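Local structure of flavin-nucleotide-binding protein (Azotobacter vinelandii, 6RK0) at residues A[83-97]-A[109-122]. The protein binds FAD and heme b and probably works as a low-potential terminal oxidase, a flavocytochrome associated with the iron-only nitrogenase. Residues are numbered along the deposited sequence; the frame is centred on the assembly and turned at random. Where two conformers were deposited one is given.
With FAD (flavin-adenine dinucleotide), chain G.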
ATOM      1  N   LEU A  83      -2.006  18.329   8.928  1.00 15.44           N
ATOM      2  CA  LEU A  83      -1.368  18.608   7.645  1.00 15.97           C
ATOM      3  C   LEU A  83      -1.211  20.103   7.392  1.00 16.35           C
ATOM      4  O   LEU A  83      -0.401  20.487   6.550  1.00 15.70           O
ATOM      5  CB  LEU A  83      -2.066  17.864   6.509  1.00 17.02           C
ATOM      6  CG  LEU A  83      -3.500  18.247   6.217  1.00 16.70           C
ATOM      7  CD1 LEU A  83      -3.616  19.545   5.433  1.00 20.58           C
ATOM      8  CD2 LEU A  83      -4.217  17.115   5.386  1.00 15.90           C
ATOM      9  N   GLU A  84      -1.919  20.953   8.124  1.00 20.51           N
ATOM     10  CA  GLU A  84      -1.818  22.369   7.802  1.00 22.11           C
ATOM     11  C   GLU A  84      -0.457  22.964   8.165  1.00 20.40           C
ATOM     12  O   GLU A  84      -0.085  24.021   7.647  1.00 24.23           O
ATOM     13  CB  GLU A  84      -2.978  23.135   8.440  1.00 31.44           C
ATOM     14  CG  GLU A  84      -4.312  22.794   7.782  1.00 42.88           C
ATOM     15  CD  GLU A  84      -5.392  23.799   8.103  1.00 54.51           C
ATOM     16  OE1 GLU A  84      -5.846  23.808   9.267  1.00 49.54           O
ATOM     17  OE2 GLU A  84      -5.775  24.577   7.199  1.00 67.60           O
ATOM     18  N   HIS A  85       0.288  22.311   9.036  1.00 17.14           N
ATOM     19  CA  HIS A  85       1.496  22.896   9.598  1.00 19.15           C
ATOM     20  C   HIS A  85       2.759  22.063   9.372  1.00 15.68           C
ATOM     21  O   HIS A  85       3.770  22.296  10.040  1.00 18.05           O
ATOM     22  CB  HIS A  85       1.279  23.176  11.080  1.00 30.07           C
ATOM     23  CG  HIS A  85       0.070  24.024  11.345  1.00 43.38           C
ATOM     24  ND1 HIS A  85      -0.032  25.326  10.905  1.00 53.37           N
ATOM     25  CD2 HIS A  85      -1.100  23.744  11.967  1.00 49.92           C
ATOM     26  CE1 HIS A  85      -1.205  25.818  11.260  1.00 57.49           C
ATOM     27  NE2 HIS A  85      -1.873  24.878  11.906  1.00 51.60           N
ATOM     28  N   GLN A  86       2.743  21.130   8.425  1.00 12.87           N
ATOM     29  CA  GLN A  86       3.940  20.343   8.135  1.00 12.01           C
ATOM     30  C   GLN A  86       3.895  19.860   6.696  1.00 10.96           C
ATOM     31  O   GLN A  86       2.824  19.595   6.152  1.00 11.89           O
ATOM     32  CB  GLN A  86       4.068  19.139   9.075  1.00 12.00           C
ATOM     33  CG  GLN A  86       2.979  18.111   8.867  1.00 12.11           C
ATOM     34  CD  GLN A  86       3.135  16.954   9.828  1.00 12.28           C
ATOM     35  OE1 GLN A  86       3.900  16.001   9.559  1.00 13.30           O
ATOM     36  NE2 GLN A  86       2.496  17.041  10.986  1.00 12.59           N
ATOM     37  N   ASP A  87       5.074  19.691   6.115  1.00 10.67           N
ATOM     38  CA  ASP A  87       5.195  19.036   4.830  1.00 10.96           C
ATOM     39  C   ASP A  87       5.029  17.525   5.032  1.00 10.52           C
ATOM     40  O   ASP A  87       5.610  16.940   5.951  1.00 11.26           O
ATOM     41  CB  ASP A  87       6.560  19.304   4.191  1.00 11.83           C
ATOM     42  CG  ASP A  87       6.728  20.710   3.636  1.00 12.89           C
ATOM     43  OD1 ASP A  87       5.848  21.580   3.853  1.00 13.47           O
ATOM     44  OD2 ASP A  87       7.772  20.964   2.985  1.00 14.76           O
ATOM     45  N   ILE A  88       4.230  16.914   4.167  1.00 10.07           N
ATOM     46  CA  ILE A  88       3.923  15.487   4.212  1.00 10.08           C
ATOM     47  C   ILE A  88       4.510  14.762   3.011  1.00  9.80           C
ATOM     48  O   ILE A  88       5.024  15.358   2.058  1.00 10.26           O
ATOM     49  CB  ILE A  88       2.412  15.246   4.344  1.00 10.63           C
ATOM     50  CG1 ILE A  88       1.660  15.797   3.126  1.00 11.59           C
ATOM     51  CG2 ILE A  88       1.894  15.772   5.681  1.00 11.40           C
ATOM     52  CD1 ILE A  88       0.220  15.342   3.012  1.00 13.90           C
ATOM     53  N   CYS A  89       4.389  13.434   3.066  1.00  9.85           N
ATOM     54  CA  CYS A  89       4.702  12.560   1.938  1.00  9.30           C
ATOM     55  C   CYS A  89       3.445  11.759   1.645  1.00  9.02           C
ATOM     56  O   CYS A  89       2.917  11.102   2.533  1.00 10.43           O
ATOM     57  CB  CYS A  89       5.832  11.614   2.311  1.00  9.59           C
ATOM     58  SG  CYS A  89       6.291  10.394   1.032  1.00  9.76           S
ATOM     59  N   LEU A  90       3.011  11.755   0.393  1.00  8.55           N
ATOM     60  CA  LEU A  90       1.904  10.906  -0.061  1.00  8.50           C
ATOM     61  C   LEU A  90       2.516   9.908  -1.046  1.00  8.12           C
ATOM     62  O   LEU A  90       3.051  10.302  -2.095  1.00  8.59           O
ATOM     63  CB  LEU A  90       0.799  11.763  -0.672  1.00  9.20           C
ATOM     64  CG  LEU A  90      -0.476  11.021  -1.071  1.00  9.86           C
ATOM     65  CD1 LEU A  90      -1.662  11.981  -1.079  1.00 11.25           C
ATOM     66  CD2 LEU A  90      -0.322  10.341  -2.441  1.00 10.47           C
ATOM     67  N   THR A  91       2.489   8.624  -0.687  1.00  7.94           N
ATOM     68  CA  THR A  91       3.071   7.569  -1.498  1.00  8.16           C
ATOM     69  C   THR A  91       1.973   6.741  -2.129  1.00  7.80           C
ATOM     70  O   THR A  91       1.004   6.345  -1.460  1.00  8.29           O
ATOM     71  CB  THR A  91       3.996   6.692  -0.633  1.00  8.45           C
ATOM     72  OG1 THR A  91       5.098   7.514  -0.242  1.00  9.02           O
ATOM     73  CG2 THR A  91       4.476   5.455  -1.387  1.00  9.36           C
ATOM     74  N   VAL A  92       2.141   6.414  -3.409  1.00  8.02           N
ATOM     75  CA  VAL A  92       1.248   5.524  -4.124  1.00  8.04           C
ATOM     76  C   VAL A  92       2.103   4.425  -4.701  1.00  8.17           C
ATOM     77  O   VAL A  92       3.003   4.691  -5.507  1.00  9.07           O
ATOM     78  CB  VAL A  92       0.468   6.269  -5.220  1.00  8.75           C
ATOM     79  CG1 VAL A  92      -0.377   5.277  -5.999  1.00  9.70           C
ATOM     80  CG2 VAL A  92      -0.398   7.368  -4.600  1.00  9.55           C
ATOM     81  N   SER A  93       1.822   3.183  -4.311  1.00  8.21           N
ATOM     82  CA  SER A  93       2.582   2.027  -4.781  1.00  8.54           C
ATOM     83  C   SER A  93       1.665   1.034  -5.483  1.00  7.96           C
ATOM     84  O   SER A  93       0.527   0.800  -5.070  1.00  8.51           O
ATOM     85  CB  SER A  93       3.340   1.316  -3.674  1.00 10.37           C
ATOM     86  OG  SER A  93       2.507   0.928  -2.657  1.00 11.76           O
ATOM     87  N   LEU A  94       2.215   0.368  -6.497  1.00  8.05           N
ATOM     88  CA  LEU A  94       1.613  -0.790  -7.156  1.00  8.17           C
ATOM     89  C   LEU A  94       2.655  -1.875  -7.277  1.00  7.94           C
ATOM     90  O   LEU A  94       3.711  -1.677  -7.898  1.00  8.69           O
ATOM     91  CB  LEU A  94       1.004  -0.461  -8.511  1.00  8.76           C
ATOM     92  CG  LEU A  94      -0.285   0.350  -8.450  1.00  9.70           C
ATOM     93  CD1 LEU A  94      -0.636   0.901  -9.813  1.00 11.15           C
ATOM     94  CD2 LEU A  94      -1.435  -0.471  -7.864  1.00 10.05           C
ATOM     95  N   LEU A  95       2.349  -3.046  -6.724  1.00  8.21           N
ATOM     96  CA  LEU A  95       3.184  -4.243  -6.847  1.00  8.42           C
ATOM     97  C   LEU A  95       2.772  -4.997  -8.105  1.00  8.30           C
ATOM     98  O   LEU A  95       1.612  -5.401  -8.240  1.00  8.62           O
ATOM     99  CB  LEU A  95       3.021  -5.095  -5.591  1.00  8.87           C
ATOM    100  CG  LEU A  95       3.707  -6.445  -5.623  1.00  9.26           C
ATOM    101  CD1 LEU A  95       5.238  -6.325  -5.847  1.00  9.39           C
ATOM    102  CD2 LEU A  95       3.411  -7.186  -4.316  1.00 10.01           C
ATOM    103  N   ASP A  96       3.722  -5.200  -9.032  1.00  8.10           N
ATOM    104  CA  ASP A  96       3.430  -5.754 -10.346  1.00  8.38           C
ATOM    105  C   ASP A  96       4.021  -7.147 -10.592  1.00  8.33           C
ATOM    106  O   ASP A  96       3.659  -7.785 -11.574  1.00  8.66           O
ATOM    107  CB  ASP A  96       3.889  -4.812 -11.461  1.00  8.93           C
ATOM    108  CG  ASP A  96       3.211  -3.438 -11.400  1.00  9.37           C
ATOM    109  OD1 ASP A  96       1.993  -3.405 -11.052  1.00  9.97           O
ATOM    110  OD2 ASP A  96       3.858  -2.410 -11.719  1.00  9.80           O
ATOM    111  N   GLY A  97       4.934  -7.632  -9.744  1.00  8.46           N
ATOM    112  CA  GLY A  97       5.448  -8.978  -9.932  1.00  8.54           C
ATOM    113  C   GLY A  97       6.549  -9.267  -8.945  1.00  8.35           C
ATOM    114  O   GLY A  97       7.177  -8.355  -8.416  1.00  9.19           O
ATOM    115  N   CYS A 109      11.314  -6.960  -7.258  0.55  8.84           N
ATOM    116  CA  CYS A 109       9.917  -6.951  -7.651  0.55  8.96           C
ATOM    117  C   CYS A 109       9.738  -5.925  -8.751  0.55  8.51           C
ATOM    118  O   CYS A 109      10.466  -4.934  -8.825  0.55  9.30           O
ATOM    119  CB  CYS A 109       8.945  -6.682  -6.497  0.55  9.96           C
ATOM    120  SG  CYS A 109       8.907  -4.960  -5.936  0.55  9.57           S
ATOM    121  N   ASN A 110       8.782  -6.197  -9.622  1.00  8.25           N
ATOM    122  CA  ASN A 110       8.338  -5.192 -10.583  1.00  8.57           C
ATOM    123  C   ASN A 110       7.280  -4.355  -9.888  1.00  8.50           C
ATOM    124  O   ASN A 110       6.485  -4.860  -9.082  1.00  8.52           O
ATOM    125  CB  ASN A 110       7.839  -5.836 -11.861  1.00  8.90           C
ATOM    126  CG  ASN A 110       9.001  -6.345 -12.700  1.00  9.21           C
ATOM    127  OD1 ASN A 110      10.101  -5.750 -12.644  1.00 10.02           O
ATOM    128  ND2 ASN A 110       8.792  -7.402 -13.458  1.00  9.64           N
ATOM    129  N   PHE A 111       7.274  -3.063 -10.176  1.00  8.55           N
ATOM    130  CA  PHE A 111       6.441  -2.140  -9.413  1.00  8.26           C
ATOM    131  C   PHE A 111       6.382  -0.804 -10.130  1.00  8.01           C
ATOM    132  O   PHE A 111       7.225  -0.485 -10.990  1.00  8.58           O
ATOM    133  CB  PHE A 111       6.995  -1.937  -7.989  1.00  8.51           C
ATOM    134  CG  PHE A 111       8.346  -1.293  -7.934  1.00  9.28           C
ATOM    135  CD1 PHE A 111       8.486   0.097  -7.893  1.00 10.87           C
ATOM    136  CD2 PHE A 111       9.497  -2.059  -7.950  1.00 11.93           C
ATOM    137  CE1 PHE A 111       9.753   0.683  -7.855  1.00 13.58           C
ATOM    138  CE2 PHE A 111      10.773  -1.455  -7.893  1.00 15.37           C
ATOM    139  CZ  PHE A 111      10.876  -0.084  -7.831  1.00 15.84           C
ATOM    140  N   ARG A 112       5.437   0.004  -9.671  1.00  8.25           N
ATOM    141  CA  ARG A 112       5.369   1.437  -9.962  1.00  8.20           C
ATOM    142  C   ARG A 112       5.151   2.152  -8.649  1.00  8.09           C
ATOM    143  O   ARG A 112       4.268   1.746  -7.880  1.00  9.21           O
ATOM    144  CB  ARG A 112       4.189   1.747 -10.906  1.00  9.06           C
ATOM    145  CG  ARG A 112       4.357   1.183 -12.302  1.00  9.56           C
ATOM    146  CD  ARG A 112       3.026   1.067 -13.030  1.00 10.29           C
ATOM    147  NE  ARG A 112       2.280  -0.066 -12.504  1.00  9.96           N
ATOM    148  CZ  ARG A 112       1.005  -0.295 -12.799  1.00  9.99           C
ATOM    149  NH1 ARG A 112       0.290   0.611 -13.472  1.00 10.57           N
ATOM    150  NH2 ARG A 112       0.424  -1.411 -12.410  1.00 10.18           N
ATOM    151  N   SER A 113       5.897   3.218  -8.377  1.00  8.01           N
ATOM    152  CA  SER A 113       5.641   3.982  -7.167  1.00  8.52           C
ATOM    153  C   SER A 113       5.931   5.449  -7.381  1.00  8.27           C
ATOM    154  O   SER A 113       6.864   5.819  -8.119  1.00  8.89           O
ATOM    155  CB  SER A 113       6.342   3.466  -5.937  1.00 10.86           C
ATOM    156  OG  SER A 113       7.706   3.493  -6.069  1.00 11.65           O
ATOM    157  N   VAL A 114       5.138   6.277  -6.717  0.60  8.33           N
ATOM    158  CA  VAL A 114       5.336   7.722  -6.749  0.60  8.54           C
ATOM    159  C   VAL A 114       5.228   8.262  -5.336  0.60  8.23           C
ATOM    160  O   VAL A 114       4.384   7.808  -4.548  0.60  8.74           O
ATOM    161  CB  VAL A 114       4.381   8.431  -7.735  0.60 10.13           C
ATOM    162  CG1 VAL A 114       2.920   8.177  -7.376  0.60  9.36           C
ATOM    163  CG2 VAL A 114       4.698   9.947  -7.841  0.60 11.86           C
ATOM    164  N   MET A 115       6.099   9.220  -5.021  1.00  8.66           N
ATOM    165  CA  MET A 115       6.042   9.979  -3.776  1.00  8.88           C
ATOM    166  C   MET A 115       5.803  11.427  -4.166  1.00  8.99           C
ATOM    167  O   MET A 115       6.542  11.996  -4.981  1.00  9.95           O
ATOM    168  CB  MET A 115       7.322   9.856  -2.954  1.00  9.39           C
ATOM    169  CG  MET A 115       7.562   8.448  -2.448  1.00 10.11           C
ATOM    170  SD  MET A 115       9.090   8.386  -1.508  1.00 11.10           S
ATOM    171  CE  MET A 115       9.191   6.629  -1.138  1.00 11.48           C
ATOM    172  N   LEU A 116       4.791  12.022  -3.556  1.00  9.15           N
ATOM    173  CA  LEU A 116       4.462  13.443  -3.663  1.00  9.25           C
ATOM    174  C   LEU A 116       4.772  14.113  -2.350  1.00  9.06           C
ATOM    175  O   LEU A 116       4.320  13.658  -1.284  1.00  9.63           O
ATOM    176  CB  LEU A 116       2.967  13.641  -3.942  1.00  9.67           C
ATOM    177  CG  LEU A 116       2.369  12.920  -5.124  1.00 10.21           C
ATOM    178  CD1 LEU A 116       0.911  13.257  -5.268  1.00 11.08           C
ATOM    179  CD2 LEU A 116       3.132  13.176  -6.417  1.00 11.18           C
ATOM    180  N   LEU A 117       5.550  15.193  -2.397  1.00  9.67           N
ATOM    181  CA  LEU A 117       5.959  15.887  -1.187  1.00 10.25           C
ATOM    182  C   LEU A 117       5.392  17.301  -1.164  1.00 10.51           C
ATOM    183  O   LEU A 117       5.227  17.939  -2.213  1.00 11.58           O
ATOM    184  CB  LEU A 117       7.484  16.015  -1.126  1.00 11.75           C
ATOM    185  CG  LEU A 117       8.244  14.697  -1.108  1.00 12.85           C
ATOM    186  CD1 LEU A 117       9.668  14.936  -0.770  1.00 15.44           C
ATOM    187  CD2 LEU A 117       7.603  13.572  -0.245  1.00 15.35           C
ATOM    188  N   GLY A 118       5.164  17.797   0.038  1.00 10.72           N
ATOM    189  CA  GLY A 118       4.908  19.220   0.196  1.00 11.28           C
ATOM    190  C   GLY A 118       3.807  19.512   1.179  1.00 10.67           C
ATOM    191  O   GLY A 118       3.448  18.707   2.035  1.00 11.03           O
ATOM    192  N   ARG A 119       3.279  20.726   1.063  1.00 10.79           N
ATOM    193  CA  ARG A 119       2.311  21.237   2.019  1.00 11.06           C
ATOM    194  C   ARG A 119       0.919  21.080   1.418  1.00 10.71           C
ATOM    195  O   ARG A 119       0.575  21.748   0.432  1.00 11.56           O
ATOM    196  CB  ARG A 119       2.612  22.698   2.347  1.00 11.92           C
ATOM    197  CG  ARG A 119       1.797  23.272   3.486  1.00 13.19           C
ATOM    198  CD  ARG A 119       2.088  22.627   4.818  1.00 13.84           C
ATOM    199  NE  ARG A 119       3.497  22.664   5.185  1.00 13.69           N
ATOM    200  CZ  ARG A 119       4.016  23.490   6.092  1.00 15.35           C
ATOM    201  NH1 ARG A 119       3.252  24.385   6.725  1.00 17.76           N
ATOM    202  NH2 ARG A 119       5.323  23.392   6.368  1.00 17.28           N
ATOM    203  N   ALA A 120       0.118  20.205   2.018  1.00 10.71           N
ATOM    204  CA  ALA A 120      -1.252  20.025   1.604  1.00 10.90           C
ATOM    205  C   ALA A 120      -2.100  21.188   2.111  1.00 11.86           C
ATOM    206  O   ALA A 120      -1.713  21.933   3.015  1.00 13.58           O
ATOM    207  CB  ALA A 120      -1.769  18.694   2.147  1.00 11.74           C
ATOM    208  N   GLU A 121      -3.280  21.317   1.514  1.00 12.71           N
ATOM    209  CA  GLU A 121      -4.211  22.395   1.789  1.00 14.57           C
ATOM    210  C   GLU A 121      -5.603  21.837   1.999  1.00 12.73           C
ATOM    211  O   GLU A 121      -6.027  20.946   1.262  1.00 13.92           O
ATOM    212  CB  GLU A 121      -4.287  23.365   0.566  1.00 18.32           C
ATOM    213  CG  GLU A 121      -2.912  23.915   0.152  1.00 23.61           C
ATOM    214  CD  GLU A 121      -2.919  24.700  -1.155  1.00 29.77           C
ATOM    215  OE1 GLU A 121      -4.009  25.065  -1.678  1.00 33.02           O
ATOM    216  OE2 GLU A 121      -1.797  24.960  -1.670  1.00 33.87           O
ATOM    217  N   LEU A 122      -6.322  22.364   2.984  1.00 12.35           N
ATOM    218  CA  LEU A 122      -7.710  21.950   3.187  1.00 12.74           C
ATOM    219  C   LEU A 122      -8.647  22.800   2.344  1.00 13.00           C
ATOM    220  O   LEU A 122      -8.422  23.989   2.143  1.00 15.25           O
ATOM    221  CB  LEU A 122      -8.166  22.147   4.621  1.00 14.95           C
ATOM    222  CG  LEU A 122      -7.474  21.287   5.646  1.00 17.94           C
ATOM    223  CD1 LEU A 122      -8.055  21.594   7.021  1.00 20.71           C
ATOM    224  CD2 LEU A 122      -7.517  19.775   5.328  1.00 18.33           C
TER
HETATM  225  PA  FAD G 404      16.820   7.302  -1.621  1.00  9.97           P
HETATM  226  O1A FAD G 404      17.245   7.131  -3.032  1.00 10.46           O
HETATM  227  O2A FAD G 404      17.866   7.654  -0.613  1.00 11.00           O
HETATM  228  O5B FAD G 404      15.620   8.342  -1.547  1.00 10.02           O
HETATM  229  C5B FAD G 404      15.807   9.673  -2.073  1.00  9.98           C
HETATM  230  C4B FAD G 404      14.526  10.135  -2.715  1.00  9.83           C
HETATM  231  O4B FAD G 404      14.172   9.223  -3.776  1.00  9.45           O
HETATM  232  C3B FAD G 404      13.297  10.132  -1.820  1.00  9.66           C
HETATM  233  O3B FAD G 404      13.265  11.240  -0.944  1.00  9.94           O
HETATM  234  C2B FAD G 404      12.165  10.067  -2.841  1.00  9.59           C
HETATM  235  O2B FAD G 404      11.901  11.362  -3.320  1.00 10.01           O
HETATM  236  C1B FAD G 404      12.765   9.179  -3.932  1.00  9.21           C
HETATM  237  N9A FAD G 404      12.347   7.782  -3.819  1.00  8.89           N
HETATM  238  C8A FAD G 404      12.916   6.784  -3.079  1.00  9.09           C
HETATM  239  N7A FAD G 404      12.257   5.656  -3.138  1.00  9.25           N
HETATM  240  C5A FAD G 404      11.177   5.930  -3.956  1.00  8.64           C
HETATM  241  C6A FAD G 404      10.096   5.135  -4.407  1.00  8.79           C
HETATM  242  N6A FAD G 404       9.897   3.852  -4.052  1.00  9.69           N
HETATM  243  N1A FAD G 404       9.179   5.729  -5.207  1.00  9.16           N
HETATM  244  C2A FAD G 404       9.351   7.010  -5.543  1.00  9.02           C
HETATM  245  N3A FAD G 404      10.315   7.859  -5.183  1.00  8.89           N
HETATM  246  C4A FAD G 404      11.220   7.236  -4.387  1.00  8.45           C
HETATM  247  N1  FAD G 404      13.337  -1.393  -1.079  1.00  9.36           N
HETATM  248  C2  FAD G 404      14.079  -2.209  -0.271  1.00 10.69           C
HETATM  249  O2  FAD G 404      15.186  -1.862   0.164  1.00 12.32           O
HETATM  250  N3  FAD G 404      13.587  -3.439   0.107  1.00 10.02           N
HETATM  251  C4  FAD G 404      12.380  -3.946  -0.265  1.00  9.63           C
HETATM  252  O4  FAD G 404      11.974  -5.027   0.163  1.00 10.29           O
HETATM  253  C4X FAD G 404      11.632  -3.096  -1.165  1.00  9.02           C
HETATM  254  N5  FAD G 404      10.441  -3.533  -1.617  1.00  9.53           N
HETATM  255  C5X FAD G 404       9.691  -2.666  -2.415  1.00  9.21           C
HETATM  256  C6  FAD G 404       8.413  -3.071  -2.841  1.00  8.86           C
HETATM  257  C7  FAD G 404       7.613  -2.229  -3.613  1.00  8.91           C
HETATM  258  C7M FAD G 404       6.250  -2.695  -4.078  1.00  9.72           C
HETATM  259  C8  FAD G 404       8.099  -0.948  -3.955  1.00  8.77           C
HETATM  260  C8M FAD G 404       7.251   0.021  -4.706  1.00  9.39           C
HETATM  261  C9  FAD G 404       9.380  -0.568  -3.561  1.00  8.77           C
HETATM  262  C9A FAD G 404      10.168  -1.392  -2.781  1.00  8.65           C
HETATM  263  N10 FAD G 404      11.472  -1.030  -2.371  1.00  8.74           N
HETATM  264  C10 FAD G 404      12.183  -1.830  -1.496  1.00  9.13           C
HETATM  265  C1' FAD G 404      12.071   0.265  -2.736  1.00  8.72           C
HETATM  266  C2' FAD G 404      11.889   1.307  -1.647  1.00  8.87           C
HETATM  267  O2' FAD G 404      10.592   1.869  -1.743  1.00  8.57           O
HETATM  268  C3' FAD G 404      12.932   2.413  -1.787  1.00  9.02           C
HETATM  269  O3' FAD G 404      12.833   2.996  -3.079  1.00  9.06           O
HETATM  270  C4' FAD G 404      14.357   1.925  -1.561  1.00 10.07           C
HETATM  271  O4' FAD G 404      14.422   1.188  -0.340  1.00 10.98           O
HETATM  272  C5' FAD G 404      15.316   3.082  -1.463  1.00 10.52           C
HETATM  273  O5' FAD G 404      14.866   4.001  -0.445  1.00 10.24           O
HETATM  274  P   FAD G 404      15.804   5.139   0.114  1.00 10.64           P
HETATM  275  O1P FAD G 404      17.120   4.588   0.596  1.00 11.89           O
HETATM  276  O2P FAD G 404      14.972   5.960   1.089  1.00 11.75           O
HETATM  277  O3P FAD G 404      16.027   5.992  -1.217  1.00 10.27           O
HETATM  278  O   HOH W   1       0.696  19.066   4.501  1.00 12.04           O
HETATM  279  O   HOH W   2      -5.117  24.440   4.549  1.00 26.05           O
HETATM  280  O   HOH W   3       5.791  -7.933 -13.569  1.00 14.53           O
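The Arg112 guanidinium carries Leu94 CD1 over the centre of one face, 3.5 Å above its plane, and meets the Asp96 carboxylate at its edge. The grip is side-on: Arg112 NH2 gives an almost straight bond to Asp96 OD1 (2.9 Å, 175°) and Arg112 NE reaches OD2, both on the syn side, with the two planes 38° apart. A bend at chi3 (-75°) turns the arginine back across the neighbouring strand. A leucine in its place would probably leave Asp96 and the C-terminal carboxylate of Gly225, a second partner of NH2, without their positive mate. At the far end, the Arg119 guanidinium lies with one face over the 85-86 peptide, while Arg119 NE (2.9 Å) and NH2 (3.1 Å) share Asp87 OD1. Between these salt bridges, strands 88-97 and 109-118 form an antiparallel hairpin with a classic bulge where Asp96 and Gly97 face Asn110. One face of it lines the FAD pocket, consistent with the FMN-binding clan: FAD C8 lies 4.0 Å above the Phe111 ring, toward its rim, and Ser113 OG donates to adenine N1A (2.8 Å). Met115 CE rests on the adenine. The hairpin lies between strands 44-51 and 169-174.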